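AvrRpt2 (Erwinia amylovora, PDB 6HQZ) is a type III effector of the fire blight pathogen, a papain-like cysteine protease of the C70 family that probably cleaves host proteins inside plant cells. Local coordinates at residues 8-13 with 126-131; 42-47 with 102-107; 60-63 with 68-71. All coordinates share one frame; numbering follows the deposited sequence.

Interaction 1. Residues 8-13 with 126-131; sequences VPYVSQ and RGPDLT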
loop_
_atom_site.group_PDB
_atom_site.type_symbol
_atom_site.label_atom_id
_atom_site.label_comp_id
_atom_site.label_asym_id
_atom_site.label_seq_id
_atom_site.Cartn_x
_atom_site.Cartn_y
_atom_site.Cartn_z
ATOM N N VAL A 8 -5.427 -13.349 -5.225
ATOM C CA VAL A 8 -6.562 -13.072 -6.049
ATOM C C VAL A 8 -6.859 -14.328 -6.901
ATOM O O VAL A 8 -5.993 -14.825 -7.585
ATOM C CB VAL A 8 -6.272 -11.822 -6.870
ATOM C CG1 VAL A 8 -7.516 -11.454 -7.631
ATOM C CG2 VAL A 8 -5.899 -10.706 -5.890
ATOM N N PRO A 9 -8.073 -14.868 -6.779
ATOM C CA PRO A 9 -8.441 -16.025 -7.562
ATOM C C PRO A 9 -8.532 -15.674 -9.047
ATOM O O PRO A 9 -8.803 -14.503 -9.422
ATOM C CB PRO A 9 -9.811 -16.418 -7.013
ATOM C CG PRO A 9 -10.364 -15.199 -6.352
ATOM C CD PRO A 9 -9.188 -14.363 -5.934
ATOM N N TYR A 10 -8.186 -16.633 -9.882
ATOM C CA TYR A 10 -8.140 -16.378 -11.344
ATOM C C TYR A 10 -9.455 -16.902 -11.913
ATOM O O TYR A 10 -9.804 -18.046 -11.646
ATOM C CB TYR A 10 -6.940 -17.100 -11.970
ATOM C CG TYR A 10 -6.995 -16.930 -13.451
ATOM C CD1 TYR A 10 -6.759 -15.664 -14.025
ATOM C CD2 TYR A 10 -7.449 -17.950 -14.258
ATOM C CE1 TYR A 10 -6.868 -15.509 -15.408
ATOM C CE2 TYR A 10 -7.553 -17.783 -15.636
ATOM C CZ TYR A 10 -7.260 -16.569 -16.191
ATOM O OH TYR A 10 -7.448 -16.452 -17.580
ATOM N N VAL A 11 -10.135 -16.109 -12.771
ATOM C CA VAL A 11 -11.344 -16.538 -13.442
ATOM C C VAL A 11 -11.131 -16.174 -14.941
ATOM O O VAL A 11 -10.735 -15.033 -15.196
ATOM C CB VAL A 11 -12.607 -15.816 -12.875
ATOM C CG1 VAL A 11 -13.862 -16.229 -13.621
ATOM C CG2 VAL A 11 -12.746 -16.076 -11.350
ATOM N N SER A 12 -11.299 -17.153 -15.836
ATOM C CA SER A 12 -11.214 -16.933 -17.291
ATOM C C SER A 12 -12.553 -16.491 -17.871
ATOM O O SER A 12 -13.621 -16.807 -17.338
ATOM C CB SER A 12 -10.725 -18.209 -17.997
ATOM O OG SER A 12 -11.581 -19.317 -17.823
ATOM N N GLN A 13 -12.508 -15.739 -18.979
ATOM C CA GLN A 13 -13.745 -15.332 -19.640
ATOM C C GLN A 13 -13.982 -16.526 -20.505
ATOM O O GLN A 13 -13.042 -17.127 -21.050
ATOM C CB GLN A 13 -13.570 -14.044 -20.467
ATOM C CG GLN A 13 -12.691 -14.172 -21.682
ATOM C CD GLN A 13 -12.449 -12.798 -22.373
ATOM O OE1 GLN A 13 -11.506 -12.074 -22.048
ATOM N NE2 GLN A 13 -13.362 -12.426 -23.234
ATOM N N ARG A 126 -5.906 -14.554 -21.312
ATOM C CA ARG A 126 -4.576 -15.001 -21.466
ATOM C C ARG A 126 -3.998 -15.750 -20.304
ATOM O O ARG A 126 -3.129 -16.600 -20.533
ATOM C CB ARG A 126 -3.686 -13.824 -21.801
ATOM C CG ARG A 126 -3.981 -13.321 -23.173
ATOM C CD ARG A 126 -3.302 -14.246 -24.143
ATOM N NE ARG A 126 -3.088 -13.533 -25.366
ATOM C CZ ARG A 126 -4.050 -13.299 -26.218
ATOM N NH1 ARG A 126 -5.271 -13.810 -26.014
ATOM N NH2 ARG A 126 -3.751 -12.634 -27.302
ATOM N N GLY A 127 -4.549 -15.560 -19.102
ATOM C CA GLY A 127 -4.134 -16.348 -17.973
ATOM C C GLY A 127 -3.782 -15.547 -16.732
ATOM O O GLY A 127 -3.672 -14.285 -16.754
ATOM N N PRO A 128 -3.483 -16.276 -15.624
ATOM C CA PRO A 128 -3.124 -15.606 -14.399
ATOM C C PRO A 128 -1.696 -15.070 -14.353
ATOM O O PRO A 128 -0.830 -15.623 -14.959
ATOM C CB PRO A 128 -3.238 -16.734 -13.320
ATOM C CG PRO A 128 -3.067 -17.983 -14.067
ATOM C CD PRO A 128 -3.586 -17.725 -15.455
ATOM N N ASP A 129 -1.474 -14.073 -13.508
ATOM C CA ASP A 129 -0.126 -13.648 -13.088
ATOM C C ASP A 129 0.767 -13.315 -14.287
ATOM O O ASP A 129 1.952 -13.578 -14.288
ATOM C CB ASP A 129 0.528 -14.718 -12.185
ATOM C CG ASP A 129 -0.270 -14.918 -10.932
ATOM O OD1 ASP A 129 -0.773 -13.907 -10.416
ATOM O OD2 ASP A 129 -0.401 -16.047 -10.485
ATOM N N LEU A 130 0.173 -12.718 -15.302
ATOM C CA LEU A 130 0.975 -12.120 -16.375
ATOM C C LEU A 130 1.617 -10.809 -15.847
ATOM O O LEU A 130 1.193 -10.218 -14.832
ATOM C CB LEU A 130 0.138 -11.774 -17.572
ATOM C CG LEU A 130 -0.746 -12.861 -18.238
ATOM C CD1 LEU A 130 -1.431 -12.289 -19.509
ATOM C CD2 LEU A 130 0.009 -14.155 -18.464
ATOM N N THR A 131 2.635 -10.353 -16.549
ATOM C CA THR A 131 3.079 -8.974 -16.324
ATOM C C THR A 131 3.135 -8.245 -17.651
ATOM O O THR A 131 3.348 -8.857 -18.658
ATOM C CB THR A 131 4.484 -8.871 -15.671
ATOM O OG1 THR A 131 5.538 -9.171 -16.606
ATOM C CG2 THR A 131 4.601 -9.802 -14.480
#
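Pro128 lies flat over the ring of Tyr10, and this CH-pi contact is the heart of the interaction. Its CD stands 3.8 Å from the Tyr10 ring centroid and only 3° off the ring normal, so a C-H-bearing carbon sits almost exactly above the middle of the aromatic face. The rest of the proline follows: Pro128 CB rests 3.7 Å from Tyr10 CD1, and Pro128 N comes over the same ring at 3.5 Å from Tyr10 CE1. Further out, the phenol end runs along Gly127, with Tyr10 OH 3.3 Å from Gly127 CA. The hydroxyl also comes near Gly127 N, but at an angle too poor for a hydrogen bond; its hydrogen-bond partner is the carbonyl O of Asp123. The tyrosine reaches this place with CG anti to the backbone N (chi1 175°), which carries the ring from the N-terminal loop across to the 126-131 turn.

That turn joins two antiparallel strands of the sheet, 118-123 and 130-133, and it contains a classic beta bulge in which Arg126 and Gly127 both face Asp123. Gly127 has a positive phi of 130°, at which a CB would jam against the preceding carbonyl O, so glycine suits the site. In the second shell His122 meets the Tyr10 ring edge-to-face, touches Pro128, and uses its two ring nitrogens to bond Val8 O and Asp129 N.

Interaction 2. Residues 42-47 with 102-107; sequences ELYDSS and GSWHMS
The Trp104 indole offers one face to Tyr44, whose CB lies 3.6 Å above its plane, displaced toward the rim. The closest atom there is Trp104 CE3, 3.6 Å from Tyr44 CB, and the methylene makes a CH-pi contact 27° off the normal of the six-membered ring. The Tyr44 ring has Leu43 CG over the centre of one face, while Met106 comes in at its edge, near the ring plane. There Met106 CG stands 3.7 Å from Tyr44 CE2 and 3.4 Å from Tyr44 OH, the two side chains crossing at about a right angle.

Across the six-membered ring from CE3, on the side of the indole nitrogen, Asp45 CB approaches obliquely to 3.6 Å from Trp104 CZ2. The carboxylate is turned 42° from the indole plane, and its OD2 stays 4.1 Å from Trp104 NE1. A chi1 of -160° swings the Asp45 carboxylate opposite the main-chain nitrogen; its OD1 has a long, weak ion pair with Arg144.

The contact places helix 40-45 against strand 104-113 of the antiparallel sheet, with Ala142 touching both Tyr44 and Trp104, and Leu40 and Pro41 also packing on the indole. Tyr44 and Met106 are buried. The segments meet through apolar and CH-pi contacts, which implies that helix and strand are held here by shape and dispersion rather than by directional polar bonds.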
loop_
_atom_site.group_PDB
_atom_site.type_symbol
_atom_site.label_atom_id
_atom_site.label_comp_id
_atom_site.label_asym_id
_atom_site.label_seq_id
_atom_site.Cartn_x
_atom_site.Cartn_y
_atom_site.Cartn_z
ATOM N N GLU A 42 -17.297 1.369 -25.956
ATOM C CA GLU A 42 -18.228 2.404 -25.505
ATOM C C GLU A 42 -18.052 2.752 -24.015
ATOM O O GLU A 42 -18.203 3.915 -23.579
ATOM C CB GLU A 42 -19.652 1.994 -25.870
ATOM C CG GLU A 42 -19.869 1.943 -27.393
ATOM C CD GLU A 42 -19.271 0.718 -28.102
ATOM O OE1 GLU A 42 -19.050 -0.340 -27.437
ATOM O OE2 GLU A 42 -19.042 0.827 -29.348
ATOM N N LEU A 43 -17.729 1.723 -23.250
ATOM C CA LEU A 43 -17.463 1.860 -21.847
ATOM C C LEU A 43 -16.163 2.645 -21.657
ATOM O O LEU A 43 -16.108 3.467 -20.762
ATOM C CB LEU A 43 -17.343 0.478 -21.189
ATOM C CG LEU A 43 -16.933 0.461 -19.715
ATOM C CD1 LEU A 43 -17.982 1.201 -18.935
ATOM C CD2 LEU A 43 -16.714 -0.939 -19.187
ATOM N N TYR A 44 -15.138 2.406 -22.491
ATOM C CA TYR A 44 -13.798 2.930 -22.184
ATOM C C TYR A 44 -13.312 4.035 -23.073
ATOM O O TYR A 44 -12.323 4.736 -22.736
ATOM C CB TYR A 44 -12.775 1.790 -22.182
ATOM C CG TYR A 44 -12.889 0.946 -20.980
ATOM C CD1 TYR A 44 -12.750 1.475 -19.712
ATOM C CD2 TYR A 44 -13.160 -0.405 -21.084
ATOM C CE1 TYR A 44 -12.891 0.687 -18.566
ATOM C CE2 TYR A 44 -13.289 -1.196 -19.965
ATOM C CZ TYR A 44 -13.151 -0.673 -18.686
ATOM O OH TYR A 44 -13.303 -1.473 -17.551
ATOM N N ASP A 45 -13.970 4.208 -24.198
ATOM C CA ASP A 45 -13.500 5.175 -25.166
ATOM C C ASP A 45 -14.568 6.042 -25.819
ATOM O O ASP A 45 -14.284 6.652 -26.834
ATOM C CB ASP A 45 -12.717 4.485 -26.273
ATOM C CG ASP A 45 -11.807 5.453 -27.031
ATOM O OD1 ASP A 45 -11.444 6.539 -26.504
ATOM O OD2 ASP A 45 -11.506 5.150 -28.189
ATOM N N SER A 46 -15.772 6.128 -25.265
ATOM C CA SER A 46 -16.852 6.909 -25.939
ATOM C C SER A 46 -16.782 8.351 -25.510
ATOM O O SER A 46 -16.380 8.614 -24.406
ATOM C CB SER A 46 -18.253 6.398 -25.576
ATOM O OG SER A 46 -18.677 5.369 -26.444
ATOM N N SER A 47 -17.180 9.265 -26.389
ATOM C CA SER A 47 -17.480 10.669 -26.016
ATOM C C SER A 47 -18.853 11.126 -26.588
ATOM O O SER A 47 -19.497 10.375 -27.303
ATOM C CB SER A 47 -16.364 11.599 -26.480
ATOM O OG SER A 47 -16.448 12.849 -25.795
ATOM N N GLY A 102 -5.958 -3.032 -31.206
ATOM C CA GLY A 102 -7.001 -1.984 -31.293
ATOM C C GLY A 102 -8.249 -2.200 -30.414
ATOM O O GLY A 102 -8.996 -1.269 -30.085
ATOM N N SER A 103 -8.429 -3.417 -29.968
ATOM C CA SER A 103 -9.551 -3.742 -29.100
ATOM C C SER A 103 -9.315 -3.411 -27.625
ATOM O O SER A 103 -8.191 -3.304 -27.136
ATOM C CB SER A 103 -9.900 -5.208 -29.283
ATOM O OG SER A 103 -8.778 -5.917 -28.913
ATOM N N TRP A 104 -10.417 -3.222 -26.935
ATOM C CA TRP A 104 -10.410 -2.891 -25.546
ATOM C C TRP A 104 -10.631 -4.195 -24.751
ATOM O O TRP A 104 -11.353 -5.097 -25.192
ATOM C CB TRP A 104 -11.488 -1.864 -25.193
ATOM C CG TRP A 104 -11.146 -0.506 -25.728
ATOM C CD1 TRP A 104 -11.406 -0.063 -26.998
ATOM C CD2 TRP A 104 -10.384 0.491 -25.105
ATOM N NE1 TRP A 104 -10.895 1.204 -27.173
ATOM C CE2 TRP A 104 -10.270 1.565 -26.014
ATOM C CE3 TRP A 104 -9.786 0.610 -23.839
ATOM C CZ2 TRP A 104 -9.594 2.741 -25.697
ATOM C CZ3 TRP A 104 -9.093 1.740 -23.555
ATOM C CH2 TRP A 104 -9.024 2.811 -24.481
ATOM N N HIS A 105 -10.031 -4.239 -23.601
ATOM C CA HIS A 105 -10.061 -5.405 -22.700
ATOM C C HIS A 105 -10.112 -4.984 -21.239
ATOM O O HIS A 105 -9.699 -3.877 -20.886
ATOM C CB HIS A 105 -8.794 -6.283 -22.954
ATOM C CG HIS A 105 -8.758 -6.833 -24.321
ATOM N ND1 HIS A 105 -9.271 -8.065 -24.629
ATOM C CD2 HIS A 105 -8.421 -6.257 -25.501
ATOM C CE1 HIS A 105 -9.145 -8.278 -25.923
ATOM N NE2 HIS A 105 -8.657 -7.186 -26.482
ATOM N N MET A 106 -10.512 -5.916 -20.371
ATOM C CA MET A 106 -10.476 -5.713 -18.967
ATOM C C MET A 106 -9.612 -6.763 -18.330
ATOM O O MET A 106 -9.686 -7.928 -18.741
ATOM C CB MET A 106 -11.867 -5.818 -18.402
ATOM C CG MET A 106 -12.787 -4.683 -18.687
ATOM S SD MET A 106 -14.397 -5.080 -18.012
ATOM C CE MET A 106 -13.984 -5.031 -16.272
ATOM N N SER A 107 -8.811 -6.344 -17.335
ATOM C CA SER A 107 -7.909 -7.233 -16.627
ATOM C C SER A 107 -7.871 -6.833 -15.201
ATOM O O SER A 107 -8.395 -5.773 -14.828
ATOM C CB SER A 107 -6.515 -7.166 -17.229
ATOM O OG SER A 107 -6.501 -7.684 -18.557
#

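Interaction 3. Residues 60-63 with 68-71; sequences RLMR and AEVS
Met62 and Glu69 cross at about a right angle, the methionine coming off its helix end-on and the glutamate rising from the strand across its tip. The methyl does the touching, in a van der Waals contact with the carboxylate and the chain of the glutamate: Met62 CE lies 3.5 Å from Glu69 OE1 and 3.9 Å from Glu69 CD, with both Glu69 CB and CG also close by. The sulfur stands a little further back, Met62 SD being 3.9 Å from Glu69 OE1. A bend at the end of the methionine (chi3 59°) swings CE away from the line of the chain, so that the methyl addresses the length of the glutamate as well as the backbone beneath it, with Met62 CE 4.0 Å from Ala68 CA. Ala68 itself points its CB away from the helix and meets Met62 by its backbone.

The two segments sit on successive elements, helix 49-65 and strand 67-69, joined by a short connection. That strand is the outermost at one end of the chain's antiparallel sheet, beside strand 149-152; Ala68 shares backbone hydrogen bonding with Tyr151, and Val70 with Met149. Met62 bridges from the helix to the sheet, packing on Leu150 as well as on the strand that follows its own helix.

Glu69 CG lies between the backbone N and the carbonyl carbon (chi1 66°), and beyond CG the chain is extended, which stands the carboxylate up toward helix 49-65 even though CB leaves the backbone in another direction. There OE2 forms a salt bridge with NH2 of Arg55, a residue of the same helix that carries Met62. The pairing probably steadies the carboxylate; OE1, which touches the methyl, also has a polar partner outside the two segments.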
loop_
_atom_site.group_PDB
_atom_site.type_symbol
_atom_site.label_atom_id
_atom_site.label_comp_id
_atom_site.label_asym_id
_atom_site.label_seq_id
_atom_site.Cartn_x
_atom_site.Cartn_y
_atom_site.Cartn_z
ATOM N N ARG A 60 -24.293 3.841 -11.969
ATOM C CA ARG A 60 -25.378 3.033 -11.404
ATOM C C ARG A 60 -24.907 1.637 -10.944
ATOM O O ARG A 60 -25.212 1.199 -9.825
ATOM C CB ARG A 60 -26.505 2.878 -12.411
ATOM C CG ARG A 60 -27.701 2.111 -11.856
ATOM C CD ARG A 60 -28.459 1.399 -12.943
ATOM N NE ARG A 60 -29.278 2.343 -13.684
ATOM C CZ ARG A 60 -30.389 2.019 -14.364
ATOM N NH1 ARG A 60 -30.813 0.748 -14.440
ATOM N NH2 ARG A 60 -31.095 2.969 -14.990
ATOM N N LEU A 61 -24.212 0.927 -11.813
ATOM C CA LEU A 61 -23.640 -0.383 -11.452
ATOM C C LEU A 61 -22.769 -0.299 -10.221
ATOM O O LEU A 61 -22.914 -1.104 -9.297
ATOM C CB LEU A 61 -22.828 -0.993 -12.612
ATOM C CG LEU A 61 -23.580 -1.908 -13.569
ATOM C CD1 LEU A 61 -22.876 -2.002 -14.926
ATOM C CD2 LEU A 61 -23.748 -3.290 -12.962
ATOM N N MET A 62 -21.871 0.693 -10.211
ATOM C CA MET A 62 -20.966 0.939 -9.085
ATOM C C MET A 62 -21.752 1.127 -7.755
ATOM O O MET A 62 -21.452 0.454 -6.742
ATOM C CB MET A 62 -20.052 2.143 -9.398
ATOM C CG MET A 62 -19.004 1.877 -10.458
ATOM S SD MET A 62 -18.310 3.378 -11.186
ATOM C CE MET A 62 -17.625 4.169 -9.711
ATOM N N ARG A 63 -22.775 1.987 -7.782
ATOM C CA ARG A 63 -23.642 2.223 -6.633
ATOM C C ARG A 63 -24.286 0.918 -6.184
ATOM O O ARG A 63 -24.261 0.589 -5.014
ATOM C CB ARG A 63 -24.715 3.242 -7.004
ATOM C CG ARG A 63 -25.701 3.660 -5.907
ATOM C CD ARG A 63 -26.647 4.811 -6.315
ATOM N NE ARG A 63 -25.861 5.769 -7.080
ATOM C CZ ARG A 63 -25.853 5.933 -8.419
ATOM N NH1 ARG A 63 -26.714 5.287 -9.212
ATOM N NH2 ARG A 63 -25.012 6.826 -8.958
ATOM N N ALA A 68 -16.023 1.034 -6.631
ATOM C CA ALA A 68 -15.567 2.396 -6.713
ATOM C C ALA A 68 -14.367 2.526 -7.637
ATOM O O ALA A 68 -13.665 1.549 -7.934
ATOM C CB ALA A 68 -15.184 2.912 -5.340
ATOM N N GLU A 69 -14.141 3.764 -8.050
ATOM C CA GLU A 69 -13.091 4.067 -9.023
ATOM C C GLU A 69 -11.949 4.822 -8.419
ATOM O O GLU A 69 -12.114 5.592 -7.478
ATOM C CB GLU A 69 -13.638 4.842 -10.205
ATOM C CG GLU A 69 -14.149 6.258 -9.916
ATOM C CD GLU A 69 -15.097 6.798 -10.983
ATOM O OE1 GLU A 69 -15.565 6.051 -11.900
ATOM O OE2 GLU A 69 -15.352 7.996 -10.942
ATOM N N VAL A 70 -10.801 4.597 -8.983
ATOM C CA VAL A 70 -9.583 5.287 -8.592
ATOM C C VAL A 70 -9.521 6.645 -9.293
ATOM O O VAL A 70 -9.691 6.696 -10.511
ATOM C CB VAL A 70 -8.380 4.470 -9.080
ATOM C CG1 VAL A 70 -7.085 5.243 -8.782
ATOM C CG2 VAL A 70 -8.349 3.081 -8.463
ATOM N N SER A 71 -9.239 7.724 -8.556
ATOM C CA SER A 71 -9.042 9.039 -9.128
ATOM C C SER A 71 -7.801 9.047 -9.938
ATOM O O SER A 71 -6.700 8.824 -9.417
ATOM C CB SER A 71 -8.875 10.115 -8.059
ATOM O OG SER A 71 -10.088 10.236 -7.404
#

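How the interactions relate
From the N terminus the chain first passes residues 8-13, which wait for 126-131 and so close the longest loop, interaction 1, tying the N-terminal loop to the turn before edge strand 130-133. Inside that loop, 42-47 on helix 40-45 packs on 102-107 of strand 104-113 in interaction 2. Within this second loop lies interaction 3, a short step from helix 49-65 to strand 67-69. The three therefore nest without crossing. All reach the same antiparallel sheet, with interactions 1 and 3 at its two outermost strands, on opposite sides of the chain's centre and about 22 Å apart between the centres of the contacts; interaction 2 meets an inner strand.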